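Local atomic coordinates of 3-keto-5-aminohexanoate cleavage enzyme (Ralstonia eutropha, PDB entry 3C6C), a protein that probably cleaves 3-keto-5-aminohexanoate or a related beta-keto acid and binds a divalent metal ion in a TIM-barrel fold. Residues A[174-188]-A[203-217]. Sequence-based numbering, arbitrary orientation.
Sequences RRFQELGIKPELEVF and GLIDGVPLFQMVLGV. With EDO (1,2-ethanediol), chain E.
Q177 spends both hydrogens of its side-chain amide on the loop that follows helix 190-201: NE2 donates to D206 OD1 at 2.6 Å, arriving from above the carboxylate plane, and to G203 O at 3.0 Å. A water bridges Q177 O and D206 OD2 as well. K182 grips the same loop with its ammonium group; the chain crosses L210 at about a right angle, and bends at chi3 and chi4 bring NZ to V208 O (2.9 Å), while a water links NZ to V208 N. Inside the barrel, Q212 NE2 reaches E186 OE1 at 3.0 Å, on the syn side and close to the amide plane. One water joins Q212 NE2 to E184 OE1, a second Q212 OE1 to E184 OE2, and the E186 side chain lies about 6 Å from the bound nickel ion, which H66, H68 and E269 hold. These groups project from neighbouring parallel strands, 182-187 and 210-214, of a TIM barrel, joined through helix 190-201 as a beta-alpha-beta unit. Four backbone bonds run between the strands, among them L185 N to L210 O (2.8 Å) and V187 N to Q212 O (2.9 Å). On the outer face, where V187 packs on that helix, L185 CD1 sits over the F211 ring in a CH-pi contact, 4.1 Å from its centroid, and V187 CG1 meets the ring edge. I205 CD1 touches P183 and the tip of L185. Just past strand 182-187, the F188 ring takes V214 CB over one face, 3.9 Å from its centroid, with V217 CG1 at its edge.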
loop_
_atom_site.group_PDB
_atom_site.type_symbol
_atom_site.label_atom_id
_atom_site.label_comp_id
_atom_site.label_asym_id
_atom_site.label_seq_id
_atom_site.Cartn_x
_atom_site.Cartn_y
_atom_site.Cartn_z
ATOM N N ARG A 174 -11.722 -32.169 3.290
ATOM C CA ARG A 174 -11.380 -33.602 3.158
ATOM C C ARG A 174 -12.351 -34.353 2.236
ATOM O O ARG A 174 -11.923 -35.152 1.383
ATOM C CB ARG A 174 -11.259 -34.297 4.521
ATOM C CG ARG A 174 -10.627 -35.670 4.384
ATOM C CD ARG A 174 -10.371 -36.346 5.733
ATOM N NE ARG A 174 -9.438 -35.623 6.613
ATOM C CZ ARG A 174 -8.122 -35.833 6.654
ATOM N NH1 ARG A 174 -7.561 -36.731 5.849
ATOM N NH2 ARG A 174 -7.359 -35.136 7.490
ATOM N N ARG A 175 -13.642 -34.057 2.367
ATOM C CA ARG A 175 -14.651 -34.683 1.515
ATOM C C ARG A 175 -14.429 -34.320 0.048
ATOM O O ARG A 175 -14.550 -35.169 -0.850
ATOM C CB ARG A 175 -16.091 -34.356 1.944
ATOM C CG ARG A 175 -16.539 -35.146 3.144
ATOM C CD ARG A 175 -16.500 -36.670 2.841
ATOM N NE ARG A 175 -17.603 -37.117 1.978
ATOM C CZ ARG A 175 -17.475 -37.998 0.998
ATOM N NH1 ARG A 175 -16.296 -38.531 0.711
ATOM N NH2 ARG A 175 -18.534 -38.351 0.300
ATOM N N PHE A 176 -14.080 -33.061 -0.191
ATOM C CA PHE A 176 -13.854 -32.593 -1.562
ATOM C C PHE A 176 -12.672 -33.357 -2.146
ATOM O O PHE A 176 -12.690 -33.762 -3.309
ATOM C CB PHE A 176 -13.523 -31.084 -1.632
ATOM C CG PHE A 176 -14.719 -30.139 -1.455
ATOM C CD1 PHE A 176 -15.791 -30.415 -0.617
ATOM C CD2 PHE A 176 -14.702 -28.916 -2.104
ATOM C CE1 PHE A 176 -16.848 -29.504 -0.473
ATOM C CE2 PHE A 176 -15.737 -28.012 -1.952
ATOM C CZ PHE A 176 -16.797 -28.290 -1.124
ATOM N N GLN A 177 -11.645 -33.555 -1.325
ATOM C CA GLN A 177 -10.438 -34.262 -1.796
ATOM C C GLN A 177 -10.792 -35.663 -2.227
ATOM O O GLN A 177 -10.414 -36.131 -3.297
ATOM C CB GLN A 177 -9.378 -34.386 -0.712
ATOM C CG GLN A 177 -8.596 -33.128 -0.481
ATOM C CD GLN A 177 -7.569 -33.321 0.614
ATOM O OE1 GLN A 177 -7.920 -33.610 1.759
ATOM N NE2 GLN A 177 -6.296 -33.167 0.269
ATOM N N GLU A 178 -11.558 -36.307 -1.365
ATOM C CA GLU A 178 -12.043 -37.689 -1.589
ATOM C C GLU A 178 -12.873 -37.825 -2.866
ATOM O O GLU A 178 -12.762 -38.806 -3.601
ATOM C CB GLU A 178 -12.865 -38.182 -0.382
ATOM C CG GLU A 178 -11.993 -38.466 0.829
ATOM C CD GLU A 178 -12.742 -38.656 2.133
ATOM O OE1 GLU A 178 -13.955 -38.413 2.200
ATOM O OE2 GLU A 178 -12.085 -39.056 3.120
ATOM N N LEU A 179 -13.688 -36.817 -3.118
ATOM C CA LEU A 179 -14.626 -36.796 -4.257
ATOM C C LEU A 179 -13.959 -36.300 -5.534
ATOM O O LEU A 179 -14.529 -36.367 -6.628
ATOM C CB LEU A 179 -15.833 -35.882 -3.963
ATOM C CG LEU A 179 -16.855 -36.421 -2.940
ATOM C CD1 LEU A 179 -17.815 -35.299 -2.535
ATOM C CD2 LEU A 179 -17.599 -37.664 -3.466
ATOM N N GLY A 180 -12.766 -35.757 -5.377
ATOM C CA GLY A 180 -11.996 -35.220 -6.519
ATOM C C GLY A 180 -12.467 -33.868 -7.026
ATOM O O GLY A 180 -12.264 -33.507 -8.181
ATOM N N ILE A 181 -13.075 -33.121 -6.122
ATOM C CA ILE A 181 -13.614 -31.792 -6.408
ATOM C C ILE A 181 -12.678 -30.733 -5.821
ATOM O O ILE A 181 -12.260 -30.823 -4.659
ATOM C CB ILE A 181 -15.047 -31.640 -5.811
ATOM C CG1 ILE A 181 -16.005 -32.718 -6.354
ATOM C CG2 ILE A 181 -15.595 -30.245 -6.012
ATOM C CD1 ILE A 181 -17.346 -32.772 -5.609
ATOM N N LYS A 182 -12.375 -29.719 -6.630
ATOM C CA LYS A 182 -11.485 -28.632 -6.196
ATOM C C LYS A 182 -12.294 -27.558 -5.483
ATOM O O LYS A 182 -13.269 -27.034 -6.050
ATOM C CB LYS A 182 -10.684 -28.048 -7.373
ATOM C CG LYS A 182 -9.654 -27.016 -6.953
ATOM C CD LYS A 182 -8.744 -26.560 -8.115
ATOM C CE LYS A 182 -7.757 -27.574 -8.512
ATOM N NZ LYS A 182 -6.830 -27.951 -7.399
ATOM N N PRO A 183 -11.940 -27.243 -4.221
ATOM C CA PRO A 183 -12.647 -26.119 -3.622
ATOM C C PRO A 183 -12.168 -24.766 -4.111
ATOM O O PRO A 183 -10.966 -24.539 -4.329
ATOM C CB PRO A 183 -12.318 -26.256 -2.130
ATOM C CG PRO A 183 -10.929 -26.872 -2.115
ATOM C CD PRO A 183 -10.912 -27.804 -3.309
ATOM N N GLU A 184 -13.150 -23.894 -4.310
ATOM C CA GLU A 184 -12.943 -22.450 -4.412
ATOM C C GLU A 184 -13.159 -21.843 -3.038
ATOM O O GLU A 184 -14.274 -21.776 -2.508
ATOM C CB GLU A 184 -13.871 -21.823 -5.449
ATOM C CG GLU A 184 -13.532 -20.372 -5.750
ATOM C CD GLU A 184 -14.456 -19.797 -6.796
ATOM O OE1 GLU A 184 -15.685 -19.713 -6.518
ATOM O OE2 GLU A 184 -13.939 -19.417 -7.871
ATOM N N LEU A 185 -12.045 -21.424 -2.456
ATOM C CA LEU A 185 -12.013 -20.927 -1.085
ATOM C C LEU A 185 -12.424 -19.472 -1.093
ATOM O O LEU A 185 -11.657 -18.577 -1.498
ATOM C CB LEU A 185 -10.607 -21.074 -0.467
ATOM C CG LEU A 185 -9.978 -22.465 -0.523
ATOM C CD1 LEU A 185 -8.534 -22.403 -0.035
ATOM C CD2 LEU A 185 -10.818 -23.483 0.269
ATOM N N GLU A 186 -13.644 -19.258 -0.621
ATOM C CA GLU A 186 -14.256 -17.927 -0.594
ATOM C C GLU A 186 -13.900 -17.222 0.715
ATOM O O GLU A 186 -14.203 -17.689 1.814
ATOM C CB GLU A 186 -15.776 -17.975 -0.765
ATOM C CG GLU A 186 -16.348 -19.010 -1.757
ATOM C CD GLU A 186 -16.022 -18.787 -3.219
ATOM O OE1 GLU A 186 -15.507 -17.703 -3.587
ATOM O OE2 GLU A 186 -16.317 -19.724 -4.025
ATOM N N VAL A 187 -13.253 -16.079 0.545
ATOM C CA VAL A 187 -12.700 -15.287 1.661
ATOM C C VAL A 187 -13.242 -13.865 1.745
ATOM O O VAL A 187 -13.470 -13.181 0.732
ATOM C CB VAL A 187 -11.131 -15.290 1.612
ATOM C CG1 VAL A 187 -10.581 -16.749 1.630
ATOM C CG2 VAL A 187 -10.586 -14.467 0.396
ATOM N N PHE A 188 -13.498 -13.452 2.989
ATOM C CA PHE A 188 -14.133 -12.159 3.295
ATOM C C PHE A 188 -13.240 -11.232 4.095
ATOM O O PHE A 188 -13.632 -10.117 4.449
ATOM C CB PHE A 188 -15.440 -12.383 4.068
ATOM C CG PHE A 188 -16.511 -13.105 3.282
ATOM C CD1 PHE A 188 -16.441 -14.476 3.088
ATOM C CD2 PHE A 188 -17.600 -12.425 2.787
ATOM C CE1 PHE A 188 -17.428 -15.139 2.397
ATOM C CE2 PHE A 188 -18.599 -13.093 2.091
ATOM C CZ PHE A 188 -18.505 -14.441 1.907
ATOM N N GLY A 203 -2.496 -30.352 4.571
ATOM C CA GLY A 203 -2.652 -31.340 3.513
ATOM C C GLY A 203 -4.083 -31.547 3.071
ATOM O O GLY A 203 -4.440 -32.611 2.608
ATOM N N LEU A 204 -4.901 -30.508 3.190
ATOM C CA LEU A 204 -6.337 -30.635 2.928
ATOM C C LEU A 204 -6.763 -29.979 1.622
ATOM O O LEU A 204 -7.931 -30.018 1.252
ATOM C CB LEU A 204 -7.146 -30.077 4.097
ATOM C CG LEU A 204 -7.178 -30.907 5.378
ATOM C CD1 LEU A 204 -7.847 -30.140 6.491
ATOM C CD2 LEU A 204 -7.902 -32.208 5.120
ATOM N N ILE A 205 -5.773 -29.455 0.912
ATOM C CA ILE A 205 -5.992 -28.759 -0.383
ATOM C C ILE A 205 -5.046 -29.286 -1.454
ATOM O O ILE A 205 -3.847 -29.050 -1.432
ATOM C CB ILE A 205 -5.810 -27.212 -0.260
ATOM C CG1 ILE A 205 -6.707 -26.601 0.843
ATOM C CG2 ILE A 205 -6.017 -26.512 -1.621
ATOM C CD1 ILE A 205 -8.204 -26.511 0.534
ATOM N N ASP A 206 -5.624 -30.009 -2.398
ATOM C CA ASP A 206 -4.880 -30.610 -3.504
ATOM C C ASP A 206 -4.500 -29.665 -4.641
ATOM O O ASP A 206 -5.214 -28.735 -5.022
ATOM C CB ASP A 206 -5.665 -31.765 -4.099
ATOM C CG ASP A 206 -5.796 -32.961 -3.142
ATOM O OD1 ASP A 206 -5.166 -32.976 -2.051
ATOM O OD2 ASP A 206 -6.547 -33.878 -3.511
ATOM N N GLY A 207 -3.344 -29.956 -5.206
ATOM C CA GLY A 207 -2.891 -29.274 -6.411
ATOM C C GLY A 207 -2.802 -27.769 -6.287
ATOM O O GLY A 207 -2.354 -27.214 -5.265
ATOM N N VAL A 208 -3.270 -27.117 -7.343
ATOM C CA VAL A 208 -3.347 -25.647 -7.394
ATOM C C VAL A 208 -4.478 -25.157 -6.466
ATOM O O VAL A 208 -5.642 -25.437 -6.718
ATOM C CB VAL A 208 -3.586 -25.102 -8.852
ATOM C CG1 VAL A 208 -3.733 -23.550 -8.855
ATOM C CG2 VAL A 208 -2.473 -25.501 -9.777
ATOM N N PRO A 209 -4.141 -24.403 -5.409
ATOM C CA PRO A 209 -5.197 -23.836 -4.576
ATOM C C PRO A 209 -5.918 -22.694 -5.270
ATOM O O PRO A 209 -5.311 -21.920 -5.996
ATOM C CB PRO A 209 -4.438 -23.274 -3.371
ATOM C CG PRO A 209 -3.054 -23.768 -3.503
ATOM C CD PRO A 209 -2.812 -23.996 -4.945
ATOM N N LEU A 210 -7.212 -22.627 -4.998
ATOM C CA LEU A 210 -8.111 -21.582 -5.542
ATOM C C LEU A 210 -8.704 -20.734 -4.445
ATOM O O LEU A 210 -9.443 -21.221 -3.589
ATOM C CB LEU A 210 -9.293 -22.213 -6.297
ATOM C CG LEU A 210 -9.040 -23.233 -7.378
ATOM C CD1 LEU A 210 -10.382 -23.602 -8.031
ATOM C CD2 LEU A 210 -8.015 -22.713 -8.412
ATOM N N PHE A 211 -8.401 -19.446 -4.514
ATOM C CA PHE A 211 -8.921 -18.456 -3.573
ATOM C C PHE A 211 -9.765 -17.420 -4.347
ATOM O O PHE A 211 -9.413 -16.988 -5.448
ATOM C CB PHE A 211 -7.821 -17.677 -2.863
ATOM C CG PHE A 211 -7.046 -18.456 -1.827
ATOM C CD1 PHE A 211 -6.051 -19.324 -2.211
ATOM C CD2 PHE A 211 -7.256 -18.242 -0.471
ATOM C CE1 PHE A 211 -5.317 -20.000 -1.271
ATOM C CE2 PHE A 211 -6.519 -18.932 0.489
ATOM C CZ PHE A 211 -5.549 -19.802 0.078
ATOM N N GLN A 212 -10.859 -17.027 -3.740
ATOM C CA GLN A 212 -11.635 -15.888 -4.245
ATOM C C GLN A 212 -12.061 -14.936 -3.161
ATOM O O GLN A 212 -12.694 -15.308 -2.179
ATOM C CB GLN A 212 -12.863 -16.343 -5.017
ATOM C CG GLN A 212 -13.757 -15.211 -5.487
ATOM C CD GLN A 212 -14.696 -15.640 -6.605
ATOM O OE1 GLN A 212 -14.528 -15.223 -7.754
ATOM N NE2 GLN A 212 -15.679 -16.486 -6.274
HETATM N N MSE A 213 -11.750 -13.673 -3.396
HETATM C CA MSE A 213 -12.192 -12.590 -2.509
HETATM C C MSE A 213 -13.593 -12.125 -2.873
HETATM O O MSE A 213 -13.843 -11.672 -3.997
HETATM C CB MSE A 213 -11.290 -11.352 -2.621
HETATM C CG MSE A 213 -9.834 -11.599 -2.565
HETATM SE SE MSE A 213 -8.963 -9.892 -2.879
HETATM C CE MSE A 213 -7.393 -10.612 -3.232
ATOM N N VAL A 214 -14.482 -12.270 -1.904
ATOM C CA VAL A 214 -15.811 -11.669 -1.907
ATOM C C VAL A 214 -15.697 -10.252 -1.357
ATOM O O VAL A 214 -15.340 -10.046 -0.191
ATOM C CB VAL A 214 -16.829 -12.499 -1.055
ATOM C CG1 VAL A 214 -18.249 -11.896 -1.185
ATOM C CG2 VAL A 214 -16.816 -13.991 -1.498
ATOM N N LEU A 215 -15.965 -9.266 -2.209
ATOM C CA LEU A 215 -15.804 -7.855 -1.829
ATOM C C LEU A 215 -17.114 -7.081 -1.793
ATOM O O LEU A 215 -17.939 -7.170 -2.671
ATOM C CB LEU A 215 -14.798 -7.136 -2.750
ATOM C CG LEU A 215 -13.391 -7.739 -2.859
ATOM C CD1 LEU A 215 -12.595 -7.064 -3.963
ATOM C CD2 LEU A 215 -12.649 -7.650 -1.498
ATOM N N GLY A 216 -17.258 -6.311 -0.739
ATOM C CA GLY A 216 -18.402 -5.436 -0.536
ATOM C C GLY A 216 -19.619 -6.040 0.112
ATOM O O GLY A 216 -20.694 -5.430 0.134
ATOM N N VAL A 217 -19.478 -7.253 0.614
ATOM C CA VAL A 217 -20.548 -7.861 1.407
ATOM C C VAL A 217 -20.385 -7.377 2.848
ATOM O O VAL A 217 -19.267 -7.241 3.357
ATOM C CB VAL A 217 -20.539 -9.379 1.302
ATOM C CG1 VAL A 217 -21.510 -10.012 2.327
ATOM C CG2 VAL A 217 -20.887 -9.779 -0.123
HETATM C C1 EDO E . -14.591 -33.813 -10.845
HETATM O O1 EDO E . -15.009 -34.411 -12.073
HETATM C C2 EDO E . -15.172 -34.554 -9.651
HETATM O O2 EDO E . -14.737 -35.917 -9.663
HETATM O O HOH W 1 -8.840 -34.409 -4.788
HETATM O O HOH W 2 -4.838 -28.626 -9.274
HETATM O O HOH W 3 -8.474 -25.078 -3.850
HETATM O O HOH W 4 -17.191 -18.200 -8.282
HETATM O O HOH W 5 -14.722 -17.125 -9.485
HETATM O O HOH W 6 -12.655 -10.504 0.637
#